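Local atomic coordinates of putative succinylglutamate desuccinylase / aspartoacylase (Shewanella amazonensis, PDB entry 3FMC), a protein that probably acts as a zinc-dependent hydrolase of the succinylglutamate desuccinylase and aspartoacylase family. Residues C[101-106]-C[147-152]; C[105-110]-C[136-141]. One frame throughout, in Å; residues are numbered along the deposited sequence.

Interaction 1: residues C[101-106]-C[147-152]. With SO4 (sulfate ion), chain K.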
# COMPACT_ATOMS: atom_id res chain seq x y z
N ASN C 101 -15.68 6.84 6.73
CA ASN C 101 -17.02 6.80 7.35
C ASN C 101 -16.98 6.77 8.87
O ASN C 101 -17.93 6.32 9.55
CB ASN C 101 -17.81 5.64 6.74
CG ASN C 101 -19.30 5.70 7.05
OD1 ASN C 101 -19.94 6.75 6.96
ND2 ASN C 101 -19.87 4.53 7.36
N ARG C 102 -15.87 7.23 9.42
CA ARG C 102 -15.76 7.47 10.85
C ARG C 102 -15.41 8.94 11.08
O ARG C 102 -15.12 9.33 12.20
CB ARG C 102 -14.71 6.58 11.48
CG ARG C 102 -15.11 5.14 11.49
CD ARG C 102 -16.39 4.86 12.26
NE ARG C 102 -16.60 3.41 12.19
CZ ARG C 102 -17.21 2.78 11.17
NH1 ARG C 102 -17.83 3.45 10.22
NH2 ARG C 102 -17.25 1.46 11.18
N GLU C 103 -15.46 9.75 10.03
CA GLU C 103 -15.09 11.18 10.11
C GLU C 103 -16.22 12.19 10.23
O GLU C 103 -16.01 13.41 10.21
CB GLU C 103 -14.24 11.49 8.88
CG GLU C 103 -12.82 10.96 8.97
CD GLU C 103 -11.89 11.85 9.77
OE1 GLU C 103 -12.36 12.62 10.67
OE2 GLU C 103 -10.69 11.79 9.46
N TYR C 104 -17.45 11.72 10.41
CA TYR C 104 -18.56 12.69 10.51
C TYR C 104 -18.55 13.42 11.85
O TYR C 104 -17.89 13.00 12.80
CB TYR C 104 -19.92 12.04 10.15
CG TYR C 104 -20.02 11.63 8.68
CD1 TYR C 104 -20.50 12.50 7.72
CD2 TYR C 104 -19.60 10.38 8.24
CE1 TYR C 104 -20.57 12.18 6.41
CE2 TYR C 104 -19.66 10.04 6.91
CZ TYR C 104 -20.14 10.94 5.98
OH TYR C 104 -20.24 10.53 4.66
N LEU C 105 -19.31 14.50 11.92
CA LEU C 105 -19.31 15.40 13.05
C LEU C 105 -20.43 15.11 14.03
O LEU C 105 -21.59 15.11 13.62
CB LEU C 105 -19.49 16.83 12.51
CG LEU C 105 -19.54 17.98 13.53
CD1 LEU C 105 -18.36 17.93 14.50
CD2 LEU C 105 -19.65 19.33 12.78
N ASP C 106 -20.07 14.80 15.27
CA ASP C 106 -21.02 14.60 16.38
C ASP C 106 -21.21 15.97 16.94
O ASP C 106 -20.25 16.60 17.42
CB ASP C 106 -20.40 13.71 17.45
CG ASP C 106 -21.42 13.20 18.52
OD1 ASP C 106 -22.64 13.32 18.38
OD2 ASP C 106 -20.94 12.60 19.51
N GLY C 147 -7.20 24.04 11.16
CA GLY C 147 -7.68 23.19 10.08
C GLY C 147 -8.26 21.89 10.56
O GLY C 147 -8.38 21.68 11.77
N VAL C 148 -8.66 21.06 9.61
CA VAL C 148 -9.24 19.77 9.91
C VAL C 148 -8.64 18.70 8.98
O VAL C 148 -8.07 19.01 7.91
CB VAL C 148 -10.81 19.78 9.76
CG1 VAL C 148 -11.44 20.83 10.69
CG2 VAL C 148 -11.26 19.99 8.27
N THR C 149 -8.82 17.45 9.34
CA THR C 149 -8.26 16.36 8.50
C THR C 149 -8.89 16.33 7.11
O THR C 149 -9.99 16.86 6.86
CB THR C 149 -8.44 14.95 9.16
OG1 THR C 149 -9.81 14.57 9.14
CG2 THR C 149 -7.91 14.88 10.59
N THR C 150 -8.21 15.64 6.19
CA THR C 150 -8.70 15.46 4.83
C THR C 150 -10.09 14.82 4.85
O THR C 150 -11.01 15.30 4.17
CB THR C 150 -7.66 14.61 4.02
OG1 THR C 150 -6.40 15.34 4.03
CG2 THR C 150 -8.19 14.31 2.56
N GLY C 151 -10.22 13.78 5.67
CA GLY C 151 -11.47 13.01 5.76
C GLY C 151 -12.55 13.79 6.48
O GLY C 151 -13.71 13.74 6.10
N HIS C 152 -12.18 14.56 7.48
CA HIS C 152 -13.18 15.37 8.19
C HIS C 152 -13.74 16.46 7.28
O HIS C 152 -14.96 16.75 7.33
CB HIS C 152 -12.60 15.95 9.48
CG HIS C 152 -13.61 16.46 10.45
ND1 HIS C 152 -14.60 15.66 11.00
CD2 HIS C 152 -13.71 17.66 11.06
CE1 HIS C 152 -15.28 16.36 11.89
NE2 HIS C 152 -14.75 17.58 11.96
S SO4 K . -18.54 0.81 7.77
O1 SO4 K . -17.84 2.12 7.77
O2 SO4 K . -18.01 0.00 8.87
O3 SO4 K . -18.42 0.03 6.51
O4 SO4 K . -19.97 1.09 7.96

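Interaction 2: residues C[105-110]-C[136-141]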
# COMPACT_ATOMS: atom_id res chain seq x y z
N LEU C 105 -19.31 14.50 11.92
CA LEU C 105 -19.31 15.40 13.05
C LEU C 105 -20.43 15.11 14.03
O LEU C 105 -21.59 15.11 13.62
CB LEU C 105 -19.49 16.83 12.51
CG LEU C 105 -19.54 17.98 13.53
CD1 LEU C 105 -18.36 17.93 14.50
CD2 LEU C 105 -19.65 19.33 12.78
N ASP C 106 -20.07 14.80 15.27
CA ASP C 106 -21.02 14.60 16.38
C ASP C 106 -21.21 15.97 16.94
O ASP C 106 -20.25 16.60 17.42
CB ASP C 106 -20.40 13.71 17.45
CG ASP C 106 -21.42 13.20 18.52
OD1 ASP C 106 -22.64 13.32 18.38
OD2 ASP C 106 -20.94 12.60 19.51
N HIS C 107 -22.43 16.48 16.88
CA HIS C 107 -22.69 17.79 17.42
C HIS C 107 -22.60 17.75 18.95
O HIS C 107 -23.30 17.02 19.62
CB HIS C 107 -23.99 18.36 16.89
CG HIS C 107 -23.98 18.56 15.40
ND1 HIS C 107 -23.28 19.59 14.79
CD2 HIS C 107 -24.60 17.89 14.41
CE1 HIS C 107 -23.48 19.53 13.48
NE2 HIS C 107 -24.27 18.50 13.23
N GLY C 108 -21.70 18.54 19.48
CA GLY C 108 -21.49 18.57 20.92
C GLY C 108 -22.41 19.46 21.74
O GLY C 108 -22.48 19.29 22.95
N PHE C 109 -23.12 20.40 21.11
CA PHE C 109 -23.96 21.31 21.88
C PHE C 109 -25.04 20.59 22.73
O PHE C 109 -25.51 19.47 22.43
CB PHE C 109 -24.52 22.42 21.00
CG PHE C 109 -25.55 21.98 20.02
CD1 PHE C 109 -25.19 21.49 18.76
CD2 PHE C 109 -26.89 22.08 20.32
CE1 PHE C 109 -26.16 21.11 17.87
CE2 PHE C 109 -27.85 21.70 19.44
CZ PHE C 109 -27.51 21.21 18.23
N ASN C 110 -25.41 21.23 23.84
CA ASN C 110 -26.35 20.62 24.78
C ASN C 110 -27.75 20.78 24.23
O ASN C 110 -28.25 21.90 24.11
CB ASN C 110 -26.17 21.21 26.18
CG ASN C 110 -27.10 20.58 27.21
OD1 ASN C 110 -28.27 20.35 26.95
ND2 ASN C 110 -26.57 20.31 28.39
N GLU C 136 -25.07 25.36 10.65
CA GLU C 136 -24.10 26.35 11.11
C GLU C 136 -22.93 25.72 11.85
O GLU C 136 -21.80 26.20 11.77
CB GLU C 136 -24.76 27.43 12.00
CG GLU C 136 -23.74 28.47 12.56
CD GLU C 136 -22.86 29.16 11.49
OE1 GLU C 136 -23.29 29.28 10.32
OE2 GLU C 136 -21.73 29.58 11.83
N GLU C 137 -23.21 24.64 12.60
CA GLU C 137 -22.19 23.94 13.36
C GLU C 137 -21.13 23.27 12.44
O GLU C 137 -19.94 23.19 12.80
CB GLU C 137 -22.83 22.92 14.31
CG GLU C 137 -23.45 23.55 15.55
CD GLU C 137 -22.42 24.21 16.46
OE1 GLU C 137 -21.67 23.51 17.15
OE2 GLU C 137 -22.37 25.44 16.48
N CYS C 138 -21.59 22.82 11.27
CA CYS C 138 -20.70 22.23 10.26
C CYS C 138 -19.77 23.34 9.71
O CYS C 138 -18.58 23.12 9.54
CB CYS C 138 -21.49 21.62 9.11
SG CYS C 138 -22.38 20.09 9.56
N ALA C 139 -20.35 24.50 9.39
CA ALA C 139 -19.59 25.64 8.90
C ALA C 139 -18.56 26.06 9.93
O ALA C 139 -17.43 26.34 9.59
CB ALA C 139 -20.53 26.80 8.56
N ARG C 140 -18.96 26.13 11.19
CA ARG C 140 -18.06 26.53 12.25
C ARG C 140 -16.88 25.55 12.36
O ARG C 140 -15.73 25.95 12.57
CB ARG C 140 -18.85 26.60 13.57
CG ARG C 140 -17.99 26.94 14.79
CD ARG C 140 -18.81 27.24 16.05
NE ARG C 140 -19.28 26.05 16.74
CZ ARG C 140 -18.52 25.28 17.51
NH1 ARG C 140 -17.22 25.54 17.68
NH2 ARG C 140 -19.05 24.22 18.11
N ARG C 141 -17.17 24.27 12.21
CA ARG C 141 -16.15 23.24 12.29
C ARG C 141 -15.05 23.39 11.23
O ARG C 141 -13.88 23.19 11.50
CB ARG C 141 -16.81 21.87 12.08
CG ARG C 141 -15.91 20.73 12.42
CD ARG C 141 -15.72 20.64 13.91
NE ARG C 141 -15.05 19.40 14.20
CZ ARG C 141 -14.85 18.89 15.39
NH1 ARG C 141 -15.23 19.53 16.49
NH2 ARG C 141 -14.22 17.74 15.47
O HOH W 1 -20.97 20.72 16.38

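Interaction 1: residues C[101-106]-C[147-152]
E103 and T149 meet through a hydroxyl that does two jobs, a compact example of side-chain capping linked to a loop. T149 sits at the N-cap of helix 150-163: its OG1 accepts H152 N (2.9 Å, N-H...O 153°) and donates to E103 OE2, also at 2.9 Å. With chi1 of 71°, OG1 lies between the backbone N and the carbonyl carbon of T149, within reach of the helix N-H. It approaches E103 OE2 from above the carboxylate plane.

The second polar link uses the imidazole of H152. Its ND1 donates to the carbonyl oxygen E103 O at 2.8 Å, moderately bent and with both groups slightly tilted from coplanarity. The other ring nitrogen, NE2, probably accepts a hydrogen bond from R141 NE on helix 123-142, so both nitrogens of the ring are engaged and its rotation is fixed.

Van der Waals contacts fill in between. E103 CB lies 3.6 Å from G151 O, while E103 OE1 comes to 3.5 Å from H152 CB. A beta carbon at G151 would point at the loop and approach E103 OE2 to about 3.0 Å, a tight fit that a glycine avoids. L105 CB borders H152 CE1 obliquely.

Just upstream, N101 ND2 and R102 NH1 both donate to sulfate O1, and R102 NH2 reaches sulfate O2 at 2.8 Å; R91 and N99 also hydrogen-bond to the anion. An Asn-Arg pair beside a possible zinc site is consistent with the carboxylate-binding pair of M14 carboxypeptidases, although the sulfate probably comes from the crystallisation liquor.

Since ND1 donates and NE2 faces an arginine N-H, H152 is probably the neutral tautomer protonated on ND1, and the E103 carboxylate at the helix's first turn would probably be stabilised by the helix dipole.

Interaction 2: residues C[105-110]-C[136-141]
L105 and H107 lie against one side of helix 123-142, in the M14-like fold of this probable zinc hydrolase, where the long loop before helix 111-118 runs past that helix. The contact illustrates how an irregular segment can settle on a helix without a direct hydrogen bond across it.

Apolar packing comes first. L105, with chi1 at 180°, carries CG out beside its carbonyl carbon, toward the helix, where the two methyls part: CD1 sits over one face of the R141 guanidinium, 3.6 Å from R141 NE and offset toward the rim, while CD2 meets E137 O, R141 CB and the CA and SG of C138. R141, whose NE is engaged by H152, offers that face to the leucine. F109 adds a looser touch, its CD1 4.2 Å from E137 CG; its ring also meets W114.

The imidazole of H107 is held by mixed contacts. Its ND1 approaches E137 CB at 3.4 Å, and the C138 sulfur lies at the ring edge, 5.1 Å from the centroid and 80° off the normal. Its NE2 is hydrogen-bonded to H163 NE2 on helix 150-163, so the ring bridges toward a second helix.

Polar links pass through E137. A water connects H107 ND1 to E137 OE1 and donates to that oxygen. R140, one turn on, grips the same carboxylate side-on: NH2 reaches OE1 in a salt bridge on the syn side at 2.9 Å. An alanine in place of E137 removes CG and the carboxylate, which would probably leave R140 without its mate, the water without this acceptor and a gap beside F109 CD1. The other arm of the grip is longer, R140 NE lying 3.2 Å from E137 OE2 and donating from above the carboxylate plane in an almost straight bond of 174°.

How the interactions relate
One loop, two successive helices: the pair shows how contact chemistry follows place in the fold. Interaction 1 is the more buried, placing the loop on the first turn of helix 150-163, and relies on direct hydrogen bonds. Interaction 2, farther from the chain's centre and only partly buried, lays the next part of the loop on the end of helix 123-142 through apolar contacts and a water. L105 belongs to both, and the H152–R141 bond ties the two helices directly. Interaction 1 also borders a second subunit, through T149 and T150, whereas no other chain of the assembly touches the segments of interaction 2.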